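Local coordinates for protein CsuE (Acinetobacter baumannii, PDB 6FJY) that probably serves as the tip adhesin of archaic chaperone-usher Csu pili, through which the bacterium attaches to surfaces, at residues B[120-125]-B[170-175]; B[2-7]-B[131-136]. All coordinates share one frame; numbering follows the deposited sequence.

In the fold
Both contacts use strand 119-136, but at different points along it: their centres lie about 21 Å apart, with contact 1 about 16 Å and contact 2 about 30 Å from the centre of the chain. Contact 1 joins neighbouring antiparallel strands of one sheet by backbone hydrogen bonds. Contact 2 has no direct hydrogen bond across it, and relies on sulfur, aromatic and aliphatic side chains with one bridging water. Each is partly buried and mixes buried residues with more exposed ones; in contact 2 Ser3 is exposed. The two meet where Leu170 N of contact 1 approaches Ser5 O of contact 2 at 3.0 Å, a probable hydrogen bond.

Contact 1 (B[120-125]-B[170-175]); sequences VYQADS and LGSLSI
The ring of Tyr121 presents its edge, not a face, to Ile175: the carbonyl oxygen Ile175 O lies in the ring plane, 3.8 Å from Tyr121 CD1. Asn61, Leu68 and Val116 also touch this side chain, and Ser117 O is hydrogen-bonded to its hydroxyl. The first torsion brings the ring near this oxygen: with CG anti to the carbonyl carbon (chi1 -71°), it leaves beside the same backbone N that bonds Ile175 O at 2.8 Å. The return bond, Ile175 N to Tyr121 O at 2.9 Å, completes an antiparallel hydrogen-bonded pair, and Ala123 N to Leu173 O, also 2.9 Å, is the straightest of the three (167° at the hydrogen). Between them Gln122 and Ser174 form a non-hydrogen-bonded pair, CA to CA 4.4 Å, with side chains on the face opposite Tyr121 and Ile175. Ala123 CB meets Leu173 CB at 3.9 Å. Phe59 of strand 59-60 touches Tyr121, Ala123, Leu173 and Ile175. The contact thus pairs the long strands 119-136 and 167-189 within the mixed sheet; backbone bonds of Gln122 with Thr60 and of Ser172 with Gly8, just before strand 9-15, extend it on both flanks, and Val120 packs on Ile229 of the CsuC chain.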
ATOM      1  N   VAL B 120      -7.260   5.988   7.441  1.00 61.45           N
ATOM      2  CA  VAL B 120      -8.431   6.426   6.695  1.00 59.70           C
ATOM      3  C   VAL B 120      -8.760   7.840   7.134  1.00 48.52           C
ATOM      4  O   VAL B 120      -8.933   8.108   8.328  1.00 39.97           O
ATOM      5  CB  VAL B 120      -9.625   5.486   6.901  1.00 63.40           C
ATOM      6  CG1 VAL B 120     -10.796   5.947   6.050  1.00 51.55           C
ATOM      7  CG2 VAL B 120      -9.229   4.082   6.530  1.00 59.48           C
ATOM      8  N   TYR B 121      -8.828   8.734   6.164  1.00 59.62           N
ATOM      9  CA  TYR B 121      -9.085  10.150   6.370  1.00 50.35           C
ATOM     10  C   TYR B 121     -10.474  10.412   5.800  1.00 58.14           C
ATOM     11  O   TYR B 121     -10.657  10.506   4.583  1.00 35.84           O
ATOM     12  CB  TYR B 121      -7.985  10.992   5.715  1.00 46.18           C
ATOM     13  CG  TYR B 121      -6.696  10.862   6.480  1.00 42.34           C
ATOM     14  CD1 TYR B 121      -5.940   9.705   6.398  1.00 47.25           C
ATOM     15  CD2 TYR B 121      -6.275  11.854   7.346  1.00 43.78           C
ATOM     16  CE1 TYR B 121      -4.785   9.550   7.125  1.00 50.24           C
ATOM     17  CE2 TYR B 121      -5.111  11.709   8.076  1.00 45.66           C
ATOM     18  CZ  TYR B 121      -4.367  10.557   7.965  1.00 44.51           C
ATOM     19  OH  TYR B 121      -3.203  10.384   8.691  1.00 39.09           O
ATOM     20  N   GLN B 122     -11.455  10.492   6.692  1.00 62.91           N
ATOM     21  CA  GLN B 122     -12.847  10.600   6.292  1.00 53.71           C
ATOM     22  C   GLN B 122     -13.271  12.056   6.264  1.00 46.29           C
ATOM     23  O   GLN B 122     -12.922  12.837   7.155  1.00 37.89           O
ATOM     24  CB  GLN B 122     -13.742   9.809   7.249  1.00 58.75           C
ATOM     25  CG  GLN B 122     -15.228   9.959   6.975  1.00 84.84           C
ATOM     26  CD  GLN B 122     -15.709   9.061   5.858  1.00 91.65           C
ATOM     27  OE1 GLN B 122     -16.591   9.430   5.086  1.00 80.12           O
ATOM     28  NE2 GLN B 122     -15.137   7.869   5.774  1.00107.38           N
ATOM     29  N   ALA B 123     -14.053  12.403   5.245  1.00 60.47           N
ATOM     30  CA  ALA B 123     -14.571  13.760   5.114  1.00 60.82           C
ATOM     31  C   ALA B 123     -15.363  14.138   6.354  1.00 59.06           C
ATOM     32  O   ALA B 123     -16.152  13.344   6.870  1.00 38.81           O
ATOM     33  CB  ALA B 123     -15.449  13.882   3.868  1.00 53.96           C
ATOM     34  N   ASP B 124     -15.127  15.360   6.842  1.00 68.73           N
ATOM     35  CA  ASP B 124     -15.705  15.767   8.117  1.00 63.95           C
ATOM     36  C   ASP B 124     -17.223  15.865   8.045  1.00 69.81           C
ATOM     37  O   ASP B 124     -17.903  15.723   9.067  1.00 73.28           O
ATOM     38  CB  ASP B 124     -15.075  17.082   8.568  1.00 54.29           C
ATOM     39  CG  ASP B 124     -13.639  16.897   9.012  1.00 58.18           C
ATOM     40  OD1 ASP B 124     -13.179  15.732   9.053  1.00 48.21           O
ATOM     41  OD2 ASP B 124     -12.963  17.904   9.316  1.00 54.41           O
ATOM     42  N   SER B 125     -17.768  16.080   6.856  1.00 62.97           N
ATOM     43  CA  SER B 125     -19.195  15.994   6.617  1.00 65.14           C
ATOM     44  C   SER B 125     -19.420  15.272   5.300  1.00 59.23           C
ATOM     45  O   SER B 125     -18.541  15.267   4.428  1.00 48.15           O
ATOM     46  CB  SER B 125     -19.858  17.379   6.558  1.00 76.08           C
ATOM     47  OG  SER B 125     -19.592  18.026   5.328  1.00 74.99           O
ATOM     48  N   LEU B 170     -26.531  12.323  -1.707  1.00 62.08           N
ATOM     49  CA  LEU B 170     -25.774  12.280  -0.463  1.00 58.30           C
ATOM     50  C   LEU B 170     -24.737  11.174  -0.581  1.00 55.30           C
ATOM     51  O   LEU B 170     -25.078  10.023  -0.880  1.00 47.80           O
ATOM     52  CB  LEU B 170     -26.688  12.026   0.741  1.00 66.93           C
ATOM     53  CG  LEU B 170     -26.023  11.482   2.017  1.00 68.37           C
ATOM     54  CD1 LEU B 170     -25.399  12.597   2.826  1.00 56.52           C
ATOM     55  CD2 LEU B 170     -27.016  10.726   2.866  1.00 74.02           C
ATOM     56  N   GLY B 171     -23.484  11.520  -0.346  1.00 64.94           N
ATOM     57  CA  GLY B 171     -22.406  10.553  -0.441  1.00 61.19           C
ATOM     58  C   GLY B 171     -21.265  10.925   0.475  1.00 57.98           C
ATOM     59  O   GLY B 171     -21.019  12.102   0.750  1.00 50.21           O
ATOM     60  N   SER B 172     -20.569   9.911   0.957  1.00 62.94           N
ATOM     61  CA  SER B 172     -19.422  10.131   1.814  1.00 61.19           C
ATOM     62  C   SER B 172     -18.129  10.027   1.007  1.00 61.49           C
ATOM     63  O   SER B 172     -18.067   9.371  -0.037  1.00 52.33           O
ATOM     64  CB  SER B 172     -19.423   9.131   2.966  1.00 62.07           C
ATOM     65  OG  SER B 172     -20.520   9.380   3.821  1.00 65.02           O
ATOM     66  N   LEU B 173     -17.103  10.714   1.493  1.00 65.39           N
ATOM     67  CA  LEU B 173     -15.808  10.789   0.840  1.00 67.40           C
ATOM     68  C   LEU B 173     -14.756  10.344   1.837  1.00 55.34           C
ATOM     69  O   LEU B 173     -14.775  10.772   2.997  1.00 41.03           O
ATOM     70  CB  LEU B 173     -15.505  12.211   0.342  1.00 80.23           C
ATOM     71  CG  LEU B 173     -16.361  12.723  -0.818  1.00 88.87           C
ATOM     72  CD1 LEU B 173     -15.921  14.113  -1.291  1.00 72.82           C
ATOM     73  CD2 LEU B 173     -16.291  11.727  -1.950  1.00 96.49           C
ATOM     74  N   SER B 174     -13.853   9.484   1.379  1.00 50.55           N
ATOM     75  CA  SER B 174     -12.770   8.960   2.191  1.00 50.17           C
ATOM     76  C   SER B 174     -11.490   8.931   1.375  1.00 56.18           C
ATOM     77  O   SER B 174     -11.498   8.651   0.172  1.00 34.56           O
ATOM     78  CB  SER B 174     -13.082   7.548   2.708  1.00 47.23           C
ATOM     79  OG  SER B 174     -11.968   7.015   3.379  1.00 56.22           O
ATOM     80  N   ILE B 175     -10.385   9.212   2.057  1.00 50.60           N
ATOM     81  CA  ILE B 175      -9.051   9.142   1.488  1.00 41.10           C
ATOM     82  C   ILE B 175      -8.247   8.179   2.333  1.00 48.64           C
ATOM     83  O   ILE B 175      -7.990   8.447   3.514  1.00 35.90           O
ATOM     84  CB  ILE B 175      -8.344  10.507   1.469  1.00 57.25           C
ATOM     85  CG1 ILE B 175      -9.205  11.579   0.816  1.00 62.06           C
ATOM     86  CG2 ILE B 175      -6.971  10.394   0.792  1.00 48.98           C
ATOM     87  CD1 ILE B 175      -8.556  12.931   0.867  1.00 56.50           C
TER

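Contact 2 (B[2-7]-B[131-136]); sequences CSVSAS and WFYSVP
Cys2 packs most closely here, its CB lying 3.5 Å from Tyr133 CE1 while its sulfur SG reaches Val135 CG2 at 3.6 Å. The sulfur is also 5.0 Å from the centroid of the Tyr133 ring and 45° off the ring normal, an oblique sulfur-aromatic contact. Its disulfide with Cys35 ties this tight part covalently to strand 33-35. Tyr133 CG stands between its backbone N and carbonyl carbon (chi1 60°), a torsion that sets the ring beside Cys2, where it meets Cys2 CB and, more distantly, Val4 CG2, both obliquely. Val4 spans the rest of the contact: its CG2 branch comes within 4.0 Å of Trp131 CD1 as the two side chains slant across each other.

The looser side lies at the tyrosine hydroxyl. Tyr133 OH and Cys2 O are 4.0 Å apart, and a water joins them through bonds of 3.2 Å to the hydroxyl and 3.3 Å to the carbonyl, donating to the latter. Ser3, next in the chain after Cys2, is exposed, and its CB points away.

The touching parts run almost antiparallel (169°), yet the CA atoms of Cys2 and Val135 are 7.8 Å apart, too far for sheet pairing. Strand 2-4 pairs instead with strand 33-35, whose Leu33 touches Val4, Trp131 and Tyr133. Trp131 NE1 is hydrogen-bonded to Ser169 OG on strand 167-189, and Phe147 of strand 146-148 meets Cys2.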
ATOM      1  N   CYS B   2     -31.899   9.266 -15.797  1.00 61.79           N
ATOM      2  CA  CYS B   2     -31.119   9.982 -14.800  1.00 61.57           C
ATOM      3  C   CYS B   2     -31.604   9.587 -13.414  1.00 62.57           C
ATOM      4  O   CYS B   2     -32.797   9.343 -13.210  1.00 58.48           O
ATOM      5  CB  CYS B   2     -31.222  11.502 -14.978  1.00 59.69           C
ATOM      6  SG  CYS B   2     -30.435  12.158 -16.433  1.00 40.56           S
ATOM      7  N   SER B   3     -30.671   9.507 -12.471  1.00 64.28           N
ATOM      8  CA  SER B   3     -30.997   9.163 -11.097  1.00 64.89           C
ATOM      9  C   SER B   3     -30.029   9.885 -10.169  1.00 70.46           C
ATOM     10  O   SER B   3     -29.023  10.457 -10.598  1.00 64.71           O
ATOM     11  CB  SER B   3     -30.965   7.639 -10.867  1.00 57.76           C
ATOM     12  OG  SER B   3     -29.647   7.108 -10.913  1.00 53.84           O
ATOM     13  N   VAL B   4     -30.347   9.841  -8.883  1.00 65.87           N
ATOM     14  CA  VAL B   4     -29.603  10.544  -7.854  1.00 62.88           C
ATOM     15  C   VAL B   4     -29.290   9.558  -6.736  1.00 58.93           C
ATOM     16  O   VAL B   4     -30.190   8.871  -6.239  1.00 58.02           O
ATOM     17  CB  VAL B   4     -30.393  11.759  -7.329  1.00 68.29           C
ATOM     18  CG1 VAL B   4     -29.993  12.070  -5.947  1.00 86.47           C
ATOM     19  CG2 VAL B   4     -30.159  12.977  -8.212  1.00 56.23           C
ATOM     20  N   SER B   5     -28.018   9.489  -6.341  1.00 62.04           N
ATOM     21  CA  SER B   5     -27.566   8.522  -5.343  1.00 59.98           C
ATOM     22  C   SER B   5     -27.890   9.021  -3.942  1.00 58.24           C
ATOM     23  O   SER B   5     -27.423  10.092  -3.530  1.00 47.18           O
ATOM     24  CB  SER B   5     -26.067   8.267  -5.490  1.00 54.77           C
ATOM     25  OG  SER B   5     -25.565   7.515  -4.408  1.00 66.92           O
ATOM     26  N   ALA B   6     -28.686   8.238  -3.209  1.00 64.81           N
ATOM     27  CA  ALA B   6     -29.150   8.617  -1.879  1.00 61.52           C
ATOM     28  C   ALA B   6     -28.188   8.182  -0.786  1.00 59.79           C
ATOM     29  O   ALA B   6     -28.297   8.656   0.348  1.00 58.53           O
ATOM     30  CB  ALA B   6     -30.529   8.009  -1.608  1.00 60.15           C
ATOM     31  N   SER B   7     -27.266   7.282  -1.108  1.00 63.66           N
ATOM     32  CA  SER B   7     -26.310   6.732  -0.163  1.00 63.47           C
ATOM     33  C   SER B   7     -25.169   6.150  -0.979  1.00 66.61           C
ATOM     34  O   SER B   7     -25.385   5.654  -2.088  1.00 71.30           O
ATOM     35  CB  SER B   7     -26.940   5.656   0.724  1.00 68.13           C
ATOM     36  OG  SER B   7     -26.830   4.384   0.113  1.00 63.59           O
ATOM     37  N   TRP B 131     -29.863  18.914  -6.963  1.00 57.73           N
ATOM     38  CA  TRP B 131     -29.721  18.932  -8.410  1.00 51.41           C
ATOM     39  C   TRP B 131     -31.033  19.355  -9.054  1.00 54.64           C
ATOM     40  O   TRP B 131     -32.114  19.004  -8.576  1.00 52.86           O
ATOM     41  CB  TRP B 131     -29.312  17.552  -8.949  1.00 54.65           C
ATOM     42  CG  TRP B 131     -28.054  16.987  -8.356  1.00 52.23           C
ATOM     43  CD1 TRP B 131     -27.952  16.217  -7.240  1.00 58.45           C
ATOM     44  CD2 TRP B 131     -26.718  17.138  -8.866  1.00 52.33           C
ATOM     45  NE1 TRP B 131     -26.636  15.882  -7.009  1.00 61.36           N
ATOM     46  CE2 TRP B 131     -25.859  16.439  -7.993  1.00 58.98           C
ATOM     47  CE3 TRP B 131     -26.167  17.806  -9.963  1.00 55.68           C
ATOM     48  CZ2 TRP B 131     -24.476  16.379  -8.192  1.00 59.33           C
ATOM     49  CZ3 TRP B 131     -24.784  17.755 -10.156  1.00 43.22           C
ATOM     50  CH2 TRP B 131     -23.961  17.035  -9.279  1.00 51.50           C
ATOM     51  N   PHE B 132     -30.919  20.113 -10.140  1.00 62.72           N
ATOM     52  CA  PHE B 132     -32.040  20.604 -10.933  1.00 48.70           C
ATOM     53  C   PHE B 132     -31.690  20.316 -12.388  1.00 59.92           C
ATOM     54  O   PHE B 132     -30.766  20.930 -12.931  1.00 52.55           O
ATOM     55  CB  PHE B 132     -32.240  22.098 -10.701  1.00 49.55           C
ATOM     56  CG  PHE B 132     -32.433  22.473  -9.245  1.00 52.76           C
ATOM     57  CD1 PHE B 132     -31.347  22.603  -8.390  1.00 56.34           C
ATOM     58  CD2 PHE B 132     -33.702  22.713  -8.745  1.00 57.25           C
ATOM     59  CE1 PHE B 132     -31.526  22.954  -7.063  1.00 64.97           C
ATOM     60  CE2 PHE B 132     -33.895  23.061  -7.416  1.00 60.90           C
ATOM     61  CZ  PHE B 132     -32.805  23.188  -6.579  1.00 65.72           C
ATOM     62  N   TYR B 133     -32.377  19.365 -13.022  1.00 56.55           N
ATOM     63  CA  TYR B 133     -31.913  18.910 -14.327  1.00 60.79           C
ATOM     64  C   TYR B 133     -33.059  18.557 -15.267  1.00 57.31           C
ATOM     65  O   TYR B 133     -34.167  18.209 -14.850  1.00 49.06           O
ATOM     66  CB  TYR B 133     -30.964  17.703 -14.209  1.00 60.79           C
ATOM     67  CG  TYR B 133     -31.537  16.469 -13.544  1.00 66.15           C
ATOM     68  CD1 TYR B 133     -32.207  15.501 -14.287  1.00 62.32           C
ATOM     69  CD2 TYR B 133     -31.373  16.252 -12.177  1.00 70.05           C
ATOM     70  CE1 TYR B 133     -32.723  14.365 -13.681  1.00 59.76           C
ATOM     71  CE2 TYR B 133     -31.877  15.109 -11.562  1.00 63.20           C
ATOM     72  CZ  TYR B 133     -32.547  14.172 -12.320  1.00 56.75           C
ATOM     73  OH  TYR B 133     -33.054  13.048 -11.719  1.00 48.15           O
ATOM     74  N   SER B 134     -32.754  18.666 -16.566  1.00 63.77           N
ATOM     75  CA  SER B 134     -33.605  18.157 -17.640  1.00 57.64           C
ATOM     76  C   SER B 134     -32.678  17.773 -18.791  1.00 62.53           C
ATOM     77  O   SER B 134     -32.138  18.648 -19.485  1.00 43.18           O
ATOM     78  CB  SER B 134     -34.649  19.172 -18.068  1.00 55.83           C
ATOM     79  OG  SER B 134     -35.341  18.718 -19.227  1.00 45.20           O
ATOM     80  N   VAL B 135     -32.507  16.471 -18.981  1.00 58.18           N
ATOM     81  CA  VAL B 135     -31.501  15.896 -19.872  1.00 65.40           C
ATOM     82  C   VAL B 135     -32.218  15.273 -21.059  1.00 57.46           C
ATOM     83  O   VAL B 135     -33.068  14.402 -20.860  1.00 43.66           O
ATOM     84  CB  VAL B 135     -30.646  14.832 -19.159  1.00 65.68           C
ATOM     85  CG1 VAL B 135     -29.608  14.242 -20.128  1.00 58.21           C
ATOM     86  CG2 VAL B 135     -30.006  15.411 -17.903  1.00 59.55           C
ATOM     87  N   PRO B 136     -31.886  15.654 -22.294  1.00 78.68           N
ATOM     88  CA  PRO B 136     -32.515  15.011 -23.457  1.00 69.88           C
ATOM     89  C   PRO B 136     -32.186  13.527 -23.499  1.00 64.66           C
ATOM     90  O   PRO B 136     -31.042  13.120 -23.280  1.00 57.00           O
ATOM     91  CB  PRO B 136     -31.907  15.758 -24.649  1.00 59.69           C
ATOM     92  CG  PRO B 136     -30.577  16.266 -24.131  1.00 56.48           C
ATOM     93  CD  PRO B 136     -30.833  16.612 -22.689  1.00 63.49           C
TER
HETATM   94  O   HOH W   1     -35.112  11.625 -13.639  1.00 40.42           O